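Local coordinates for rhusiopathiae surface protein B (Erysipelothrix rhusiopathiae, PDB 3V10), which is a cell-wall-anchored surface adhesin that probably binds collagen, through the two-domain collagen-binding region in this chain, at residues A269-S281 against H299-D311. Sequence-based numbering, arbitrary orientation.
Sequences AFDKKLENYKNSS and HYTDTSVVNMFDD
N307 clips the end of strand 303-306 onto the turn leading into strand 276-286. N307 N donates to E275 O. N307 CB rests 3.4 Å from L274 O. CG stands anti to the backbone N (chi1 -175°), carrying the amide toward turn D271-L274. At the tip, N307 ND2 spends one N-H on L274 O (2.9 Å) and the other on K272 O (3.0 Å). Both oxygens lie near the amide plane; ND2 itself lies above each carbonyl plane. OD1 accepts F309 N in an Asx turn, so three bonds fix the amide. Y277 OH donates to D271 O (2.7 Å) and lies at the edge of the F309 ring. K272 folds its aliphatic chain over one face of that ring. M308 SD makes an oblique Met-aromatic contact with the Y277 ring. Y277-V305 and N279-T303 are antiparallel hydrogen-bonded pairs. Farther on, S281 N donates to D302 OD1 (3.1 Å) and S281 OG to T301 O (2.6 Å). Strand 276-286 runs between 198-204 and 303-306. Y277, N279 and V305 face strand 180-187. After N307 a linker leaves this DEv-IgG domain for strand 311-315 in the mixed sheet of the N-terminal domain, whose K118 NZ bonds N307 O and F309 O.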
ATOM      1  N   ALA A 269      -2.057  -2.147  11.003  1.00 11.22           N
ATOM      2  CA  ALA A 269      -3.507  -2.118  10.899  1.00 12.03           C
ATOM      3  C   ALA A 269      -4.138  -3.128  11.855  1.00 12.69           C
ATOM      4  O   ALA A 269      -3.630  -4.238  12.017  1.00 13.41           O
ATOM      5  CB  ALA A 269      -3.928  -2.428   9.460  1.00 11.20           C
ATOM      6  N   PHE A 270      -5.229  -2.730  12.503  1.00 14.77           N
ATOM      7  CA  PHE A 270      -5.943  -3.632  13.398  1.00 14.68           C
ATOM      8  C   PHE A 270      -7.400  -3.705  12.959  1.00 16.70           C
ATOM      9  O   PHE A 270      -8.119  -4.633  13.336  1.00 18.98           O
ATOM     10  CB  PHE A 270      -5.807  -3.194  14.863  1.00 15.69           C
ATOM     11  CG  PHE A 270      -6.393  -1.850  15.164  1.00 16.76           C
ATOM     12  CD1 PHE A 270      -7.770  -1.676  15.263  1.00 17.08           C
ATOM     13  CD2 PHE A 270      -5.560  -0.758  15.384  1.00 15.85           C
ATOM     14  CE1 PHE A 270      -8.307  -0.433  15.582  1.00 17.88           C
ATOM     15  CE2 PHE A 270      -6.085   0.482  15.702  1.00 15.80           C
ATOM     16  CZ  PHE A 270      -7.458   0.649  15.804  1.00 16.41           C
ATOM     17  N   ASP A 271      -7.834  -2.723  12.168  1.00 16.12           N
ATOM     18  CA  ASP A 271      -9.187  -2.727  11.615  1.00 18.62           C
ATOM     19  C   ASP A 271      -8.981  -3.110  10.154  1.00 19.39           C
ATOM     20  O   ASP A 271      -8.656  -2.260   9.318  1.00 20.20           O
ATOM     21  CB  ASP A 271      -9.851  -1.344  11.683  1.00 18.84           C
ATOM     22  CG  ASP A 271     -11.329  -1.393  11.318  1.00 21.58           C
ATOM     23  OD1 ASP A 271     -11.684  -2.197  10.435  1.00 23.06           O
ATOM     24  OD2 ASP A 271     -12.134  -0.639  11.906  1.00 22.69           O
ATOM     25  N   LYS A 272      -9.160  -4.393   9.854  1.00 19.99           N
ATOM     26  CA  LYS A 272      -8.971  -4.942   8.508  1.00 21.30           C
ATOM     27  C   LYS A 272      -9.869  -4.406   7.409  1.00 21.50           C
ATOM     28  O   LYS A 272      -9.551  -4.540   6.237  1.00 20.57           O
ATOM     29  CB  LYS A 272      -9.126  -6.472   8.572  1.00 22.59           C
ATOM     30  CG  LYS A 272      -8.477  -7.258   7.455  1.00 24.08           C
ATOM     31  CD  LYS A 272      -6.963  -7.283   7.641  1.00 27.38           C
ATOM     32  CE  LYS A 272      -6.501  -7.614   9.106  1.00 26.38           C
ATOM     33  NZ  LYS A 272      -6.415  -6.513  10.145  1.00 28.24           N
ATOM     34  N   LYS A 273     -10.990  -3.812   7.784  1.00 21.18           N
ATOM     35  CA  LYS A 273     -11.943  -3.324   6.796  1.00 22.20           C
ATOM     36  C   LYS A 273     -12.013  -1.819   6.544  1.00 21.62           C
ATOM     37  O   LYS A 273     -12.820  -1.359   5.732  1.00 22.27           O
ATOM     38  CB  LYS A 273     -13.342  -3.850   7.142  1.00 23.19           C
ATOM     39  CG  LYS A 273     -13.470  -5.356   7.026  1.00 24.92           C
ATOM     40  CD  LYS A 273     -13.335  -5.804   5.573  1.00 27.33           C
ATOM     41  CE  LYS A 273     -13.613  -7.292   5.411  1.00 27.91           C
ATOM     42  NZ  LYS A 273     -12.613  -8.130   6.132  1.00 29.98           N
ATOM     43  N   LEU A 274     -11.182  -1.042   7.226  1.00 20.66           N
ATOM     44  CA  LEU A 274     -11.195   0.406   7.022  1.00 20.00           C
ATOM     45  C   LEU A 274     -10.706   0.713   5.607  1.00 20.15           C
ATOM     46  O   LEU A 274      -9.666   0.205   5.184  1.00 18.20           O
ATOM     47  CB  LEU A 274     -10.297   1.090   8.059  1.00 20.63           C
ATOM     48  CG  LEU A 274     -10.559   2.572   8.331  1.00 19.17           C
ATOM     49  CD1 LEU A 274     -11.965   2.760   8.877  1.00 21.38           C
ATOM     50  CD2 LEU A 274      -9.538   3.079   9.330  1.00 21.19           C
ATOM     51  N   GLU A 275     -11.452   1.537   4.878  1.00 19.75           N
ATOM     52  CA  GLU A 275     -11.089   1.882   3.513  1.00 19.34           C
ATOM     53  C   GLU A 275      -9.740   2.592   3.344  1.00 17.21           C
ATOM     54  O   GLU A 275      -9.038   2.363   2.364  1.00 16.94           O
ATOM     55  CB  GLU A 275     -12.210   2.709   2.917  1.00 22.66           C
ATOM     56  CG  GLU A 275     -13.574   2.054   3.093  1.00 28.55           C
ATOM     57  CD  GLU A 275     -14.284   1.792   1.756  1.00 31.83           C
ATOM     58  OE1 GLU A 275     -15.171   0.897   1.663  1.00 34.76           O
ATOM     59  OE2 GLU A 275     -13.957   2.500   0.780  1.00 34.80           O
ATOM     60  N   ASN A 276      -9.385   3.451   4.297  1.00 15.75           N
ATOM     61  CA  ASN A 276      -8.101   4.161   4.244  1.00 14.73           C
ATOM     62  C   ASN A 276      -7.483   4.268   5.636  1.00 13.80           C
ATOM     63  O   ASN A 276      -8.200   4.367   6.627  1.00 13.49           O
ATOM     64  CB  ASN A 276      -8.260   5.584   3.683  1.00 17.67           C
ATOM     65  CG  ASN A 276      -8.979   5.618   2.353  1.00 19.97           C
ATOM     66  OD1 ASN A 276     -10.191   5.831   2.299  1.00 22.87           O
ATOM     67  ND2 ASN A 276      -8.241   5.400   1.275  1.00 18.29           N
ATOM     68  N   TYR A 277      -6.156   4.236   5.706  1.00 11.79           N
ATOM     69  CA  TYR A 277      -5.443   4.369   6.978  1.00 10.77           C
ATOM     70  C   TYR A 277      -4.786   5.734   6.904  1.00 10.21           C
ATOM     71  O   TYR A 277      -3.827   5.930   6.162  1.00  9.24           O
ATOM     72  CB  TYR A 277      -4.398   3.265   7.123  1.00  8.54           C
ATOM     73  CG  TYR A 277      -5.026   1.894   7.211  1.00  9.95           C
ATOM     74  CD1 TYR A 277      -5.685   1.478   8.370  1.00  9.69           C
ATOM     75  CD2 TYR A 277      -5.022   1.035   6.114  1.00 12.24           C
ATOM     76  CE1 TYR A 277      -6.329   0.241   8.431  1.00  9.57           C
ATOM     77  CE2 TYR A 277      -5.663  -0.197   6.163  1.00 14.06           C
ATOM     78  CZ  TYR A 277      -6.313  -0.589   7.316  1.00 12.11           C
ATOM     79  OH  TYR A 277      -6.945  -1.815   7.341  1.00 13.15           O
ATOM     80  N   LYS A 278      -5.318   6.677   7.675  1.00 10.94           N
ATOM     81  CA  LYS A 278      -4.828   8.049   7.641  1.00 11.67           C
ATOM     82  C   LYS A 278      -3.821   8.442   8.708  1.00 10.82           C
ATOM     83  O   LYS A 278      -3.653   7.766   9.717  1.00 11.28           O
ATOM     84  CB  LYS A 278      -6.012   9.017   7.730  1.00 14.13           C
ATOM     85  CG  LYS A 278      -7.136   8.732   6.749  1.00 17.16           C
ATOM     86  CD  LYS A 278      -8.269   9.739   6.906  1.00 20.07           C
ATOM     87  CE  LYS A 278      -9.436   9.405   5.988  1.00 24.23           C
ATOM     88  NZ  LYS A 278     -10.072   8.115   6.351  1.00 25.04           N
ATOM     89  N   ASN A 279      -3.166   9.571   8.456  1.00 10.53           N
ATOM     90  CA  ASN A 279      -2.198  10.140   9.374  1.00 13.46           C
ATOM     91  C   ASN A 279      -2.201  11.635   9.092  1.00 14.32           C
ATOM     92  O   ASN A 279      -2.078  12.055   7.941  1.00 15.33           O
ATOM     93  CB  ASN A 279      -0.804   9.565   9.130  1.00 16.69           C
ATOM     94  CG  ASN A 279       0.203  10.042  10.153  1.00 17.10           C
ATOM     95  OD1 ASN A 279      -0.035   9.968  11.357  1.00 18.33           O
ATOM     96  ND2 ASN A 279       1.338  10.530   9.679  1.00 17.01           N
ATOM     97  N   SER A 280      -2.359  12.436  10.135  1.00 12.93           N
ATOM     98  CA  SER A 280      -2.368  13.879   9.959  1.00 12.95           C
ATOM     99  C   SER A 280      -1.319  14.461  10.890  1.00 11.87           C
ATOM    100  O   SER A 280      -1.010  13.870  11.920  1.00 13.83           O
ATOM    101  CB  SER A 280      -3.753  14.451  10.278  1.00 14.98           C
ATOM    102  OG  SER A 280      -4.112  14.255  11.636  1.00 20.93           O
ATOM    103  N   SER A 281      -0.749  15.597  10.516  1.00  9.85           N
ATOM    104  CA  SER A 281       0.261  16.225  11.360  1.00  8.21           C
ATOM    105  C   SER A 281       0.227  17.738  11.218  1.00  9.16           C
ATOM    106  O   SER A 281      -0.283  18.267  10.226  1.00  9.18           O
ATOM    107  CB  SER A 281       1.660  15.696  11.009  1.00  8.09           C
ATOM    108  OG  SER A 281       2.082  16.117   9.716  1.00  8.54           O
ATOM    109  N   HIS A 299      -2.136  19.068   2.341  1.00 13.79           N
ATOM    110  CA  HIS A 299      -1.729  18.063   1.365  1.00 14.51           C
ATOM    111  C   HIS A 299      -0.285  17.642   1.612  1.00 14.23           C
ATOM    112  O   HIS A 299       0.135  16.562   1.196  1.00 13.78           O
ATOM    113  CB  HIS A 299      -1.971  18.528  -0.092  1.00 13.92           C
ATOM    114  CG  HIS A 299      -1.207  19.749  -0.505  1.00 16.96           C
ATOM    115  ND1 HIS A 299       0.156  19.747  -0.709  1.00 18.36           N
ATOM    116  CD2 HIS A 299      -1.632  20.997  -0.818  1.00 17.35           C
ATOM    117  CE1 HIS A 299       0.539  20.939  -1.129  1.00 18.83           C
ATOM    118  NE2 HIS A 299      -0.527  21.717  -1.205  1.00 17.00           N
ATOM    119  N   TYR A 300       0.461  18.482   2.329  1.00 12.06           N
ATOM    120  CA  TYR A 300       1.846  18.176   2.680  1.00 11.06           C
ATOM    121  C   TYR A 300       1.944  17.477   4.037  1.00 12.28           C
ATOM    122  O   TYR A 300       2.722  16.535   4.203  1.00 10.73           O
ATOM    123  CB  TYR A 300       2.695  19.443   2.786  1.00 11.15           C
ATOM    124  CG  TYR A 300       3.055  20.106   1.489  1.00 13.04           C
ATOM    125  CD1 TYR A 300       3.448  19.355   0.384  1.00 15.51           C
ATOM    126  CD2 TYR A 300       3.065  21.494   1.385  1.00 15.58           C
ATOM    127  CE1 TYR A 300       3.848  19.973  -0.799  1.00 18.70           C
ATOM    128  CE2 TYR A 300       3.464  22.124   0.208  1.00 18.86           C
ATOM    129  CZ  TYR A 300       3.855  21.357  -0.877  1.00 20.02           C
ATOM    130  OH  TYR A 300       4.254  21.974  -2.041  1.00 23.71           O
ATOM    131  N   THR A 301       1.162  17.949   5.005  1.00 10.10           N
ATOM    132  CA  THR A 301       1.211  17.405   6.366  1.00  9.67           C
ATOM    133  C   THR A 301       0.355  16.182   6.670  1.00  8.07           C
ATOM    134  O   THR A 301       0.573  15.512   7.683  1.00  8.07           O
ATOM    135  CB  THR A 301       0.847  18.491   7.391  1.00  9.10           C
ATOM    136  OG1 THR A 301      -0.557  18.770   7.318  1.00  7.85           O
ATOM    137  CG2 THR A 301       1.623  19.774   7.091  1.00  8.66           C
ATOM    138  N   ASP A 302      -0.618  15.896   5.808  1.00  8.45           N
ATOM    139  CA  ASP A 302      -1.513  14.751   6.010  1.00  9.92           C
ATOM    140  C   ASP A 302      -1.461  13.802   4.824  1.00 12.27           C
ATOM    141  O   ASP A 302      -1.281  14.232   3.685  1.00 12.27           O
ATOM    142  CB  ASP A 302      -2.978  15.194   6.135  1.00  9.98           C
ATOM    143  CG  ASP A 302      -3.209  16.221   7.219  1.00 10.76           C
ATOM    144  OD1 ASP A 302      -2.300  16.486   8.031  1.00 11.33           O
ATOM    145  OD2 ASP A 302      -4.336  16.765   7.251  1.00 13.88           O
ATOM    146  N   THR A 303      -1.644  12.512   5.086  1.00 11.43           N
ATOM    147  CA  THR A 303      -1.665  11.547   4.001  1.00 11.55           C
ATOM    148  C   THR A 303      -2.372  10.271   4.445  1.00 12.87           C
ATOM    149  O   THR A 303      -2.874  10.185   5.566  1.00 12.81           O
ATOM    150  CB  THR A 303      -0.243  11.235   3.496  1.00 13.09           C
ATOM    151  OG1 THR A 303      -0.326  10.635   2.199  1.00 14.13           O
ATOM    152  CG2 THR A 303       0.469  10.281   4.431  1.00 11.71           C
ATOM    153  N   SER A 304      -2.440   9.289   3.560  1.00 13.06           N
ATOM    154  CA  SER A 304      -3.105   8.049   3.905  1.00 13.27           C
ATOM    155  C   SER A 304      -2.703   6.941   2.957  1.00 14.88           C
ATOM    156  O   SER A 304      -2.128   7.188   1.894  1.00 15.53           O
ATOM    157  CB  SER A 304      -4.618   8.236   3.855  1.00 16.82           C
ATOM    158  OG  SER A 304      -5.045   8.523   2.537  1.00 16.78           O
ATOM    159  N   VAL A 305      -3.001   5.715   3.366  1.00 14.37           N
ATOM    160  CA  VAL A 305      -2.706   4.538   2.569  1.00 12.65           C
ATOM    161  C   VAL A 305      -4.027   3.816   2.346  1.00 14.12           C
ATOM    162  O   VAL A 305      -4.758   3.526   3.297  1.00 13.54           O
ATOM    163  CB  VAL A 305      -1.713   3.587   3.297  1.00 13.42           C
ATOM    164  CG1 VAL A 305      -1.400   2.377   2.417  1.00 12.85           C
ATOM    165  CG2 VAL A 305      -0.430   4.330   3.630  1.00 14.48           C
ATOM    166  N   VAL A 306      -4.349   3.545   1.086  1.00 12.84           N
ATOM    167  CA  VAL A 306      -5.582   2.841   0.770  1.00 13.08           C
ATOM    168  C   VAL A 306      -5.430   1.410   1.269  1.00 12.18           C
ATOM    169  O   VAL A 306      -4.343   0.835   1.190  1.00 13.85           O
ATOM    170  CB  VAL A 306      -5.851   2.840  -0.754  1.00 15.62           C
ATOM    171  CG1 VAL A 306      -7.080   2.008  -1.070  1.00 15.77           C
ATOM    172  CG2 VAL A 306      -6.059   4.269  -1.240  1.00 16.72           C
ATOM    173  N   ASN A 307      -6.517   0.857   1.799  1.00 12.19           N
ATOM    174  CA  ASN A 307      -6.532  -0.508   2.325  1.00 12.36           C
ATOM    175  C   ASN A 307      -5.792  -1.444   1.381  1.00 11.81           C
ATOM    176  O   ASN A 307      -6.135  -1.559   0.203  1.00 14.02           O
ATOM    177  CB  ASN A 307      -7.978  -0.981   2.518  1.00 12.28           C
ATOM    178  CG  ASN A 307      -8.064  -2.342   3.178  1.00 14.55           C
ATOM    179  OD1 ASN A 307      -7.630  -3.342   2.614  1.00 15.03           O
ATOM    180  ND2 ASN A 307      -8.626  -2.386   4.383  1.00 15.55           N
ATOM    181  N   MET A 308      -4.783  -2.124   1.913  1.00 12.06           N
ATOM    182  CA  MET A 308      -3.964  -3.017   1.107  1.00 13.31           C
ATOM    183  C   MET A 308      -4.201  -4.512   1.317  1.00 10.90           C
ATOM    184  O   MET A 308      -3.405  -5.340   0.859  1.00 12.40           O
ATOM    185  CB  MET A 308      -2.482  -2.676   1.328  1.00 14.46           C
ATOM    186  CG  MET A 308      -1.962  -2.756   2.776  1.00 13.96           C
ATOM    187  SD  MET A 308      -2.447  -1.444   3.979  1.00  8.64           S
ATOM    188  CE  MET A 308      -2.835  -2.493   5.327  1.00 12.08           C
ATOM    189  N   PHE A 309      -5.298  -4.862   1.981  1.00  9.97           N
ATOM    190  CA  PHE A 309      -5.616  -6.267   2.249  1.00 10.00           C
ATOM    191  C   PHE A 309      -6.404  -6.955   1.139  1.00  9.81           C
ATOM    192  O   PHE A 309      -7.327  -6.379   0.565  1.00  8.91           O
ATOM    193  CB  PHE A 309      -6.412  -6.392   3.554  1.00 12.02           C
ATOM    194  CG  PHE A 309      -5.600  -6.135   4.798  1.00 10.65           C
ATOM    195  CD1 PHE A 309      -4.676  -7.075   5.249  1.00 11.93           C
ATOM    196  CD2 PHE A 309      -5.780  -4.969   5.532  1.00 14.17           C
ATOM    197  CE1 PHE A 309      -3.941  -6.857   6.421  1.00 14.06           C
ATOM    198  CE2 PHE A 309      -5.052  -4.739   6.704  1.00 14.73           C
ATOM    199  CZ  PHE A 309      -4.132  -5.686   7.150  1.00 14.88           C
ATOM    200  N   ASP A 310      -6.033  -8.195   0.845  1.00 10.23           N
ATOM    201  CA  ASP A 310      -6.747  -8.977  -0.154  1.00 10.58           C
ATOM    202  C   ASP A 310      -7.931  -9.571   0.585  1.00 11.86           C
ATOM    203  O   ASP A 310      -7.866  -9.791   1.792  1.00 13.46           O
ATOM    204  CB  ASP A 310      -5.867 -10.112  -0.685  1.00 10.29           C
ATOM    205  CG  ASP A 310      -4.626  -9.605  -1.378  1.00 11.23           C
ATOM    206  OD1 ASP A 310      -4.770  -9.022  -2.469  1.00 13.68           O
ATOM    207  OD2 ASP A 310      -3.511  -9.775  -0.832  1.00 13.19           O
ATOM    208  N   ASP A 311      -9.024  -9.810  -0.122  1.00 12.91           N
ATOM    209  CA  ASP A 311     -10.180 -10.415   0.518  1.00 15.52           C
ATOM    210  C   ASP A 311     -10.926 -11.238  -0.512  1.00 14.54           C
ATOM    211  O   ASP A 311     -10.786 -11.019  -1.715  1.00 14.59           O
ATOM    212  CB  ASP A 311     -11.087  -9.346   1.147  1.00 19.04           C
ATOM    213  CG  ASP A 311     -11.722  -8.432   0.126  1.00 21.38           C
ATOM    214  OD1 ASP A 311     -12.550  -8.915  -0.675  1.00 23.57           O
ATOM    215  OD2 ASP A 311     -11.400  -7.226   0.130  1.00 23.68           O
TER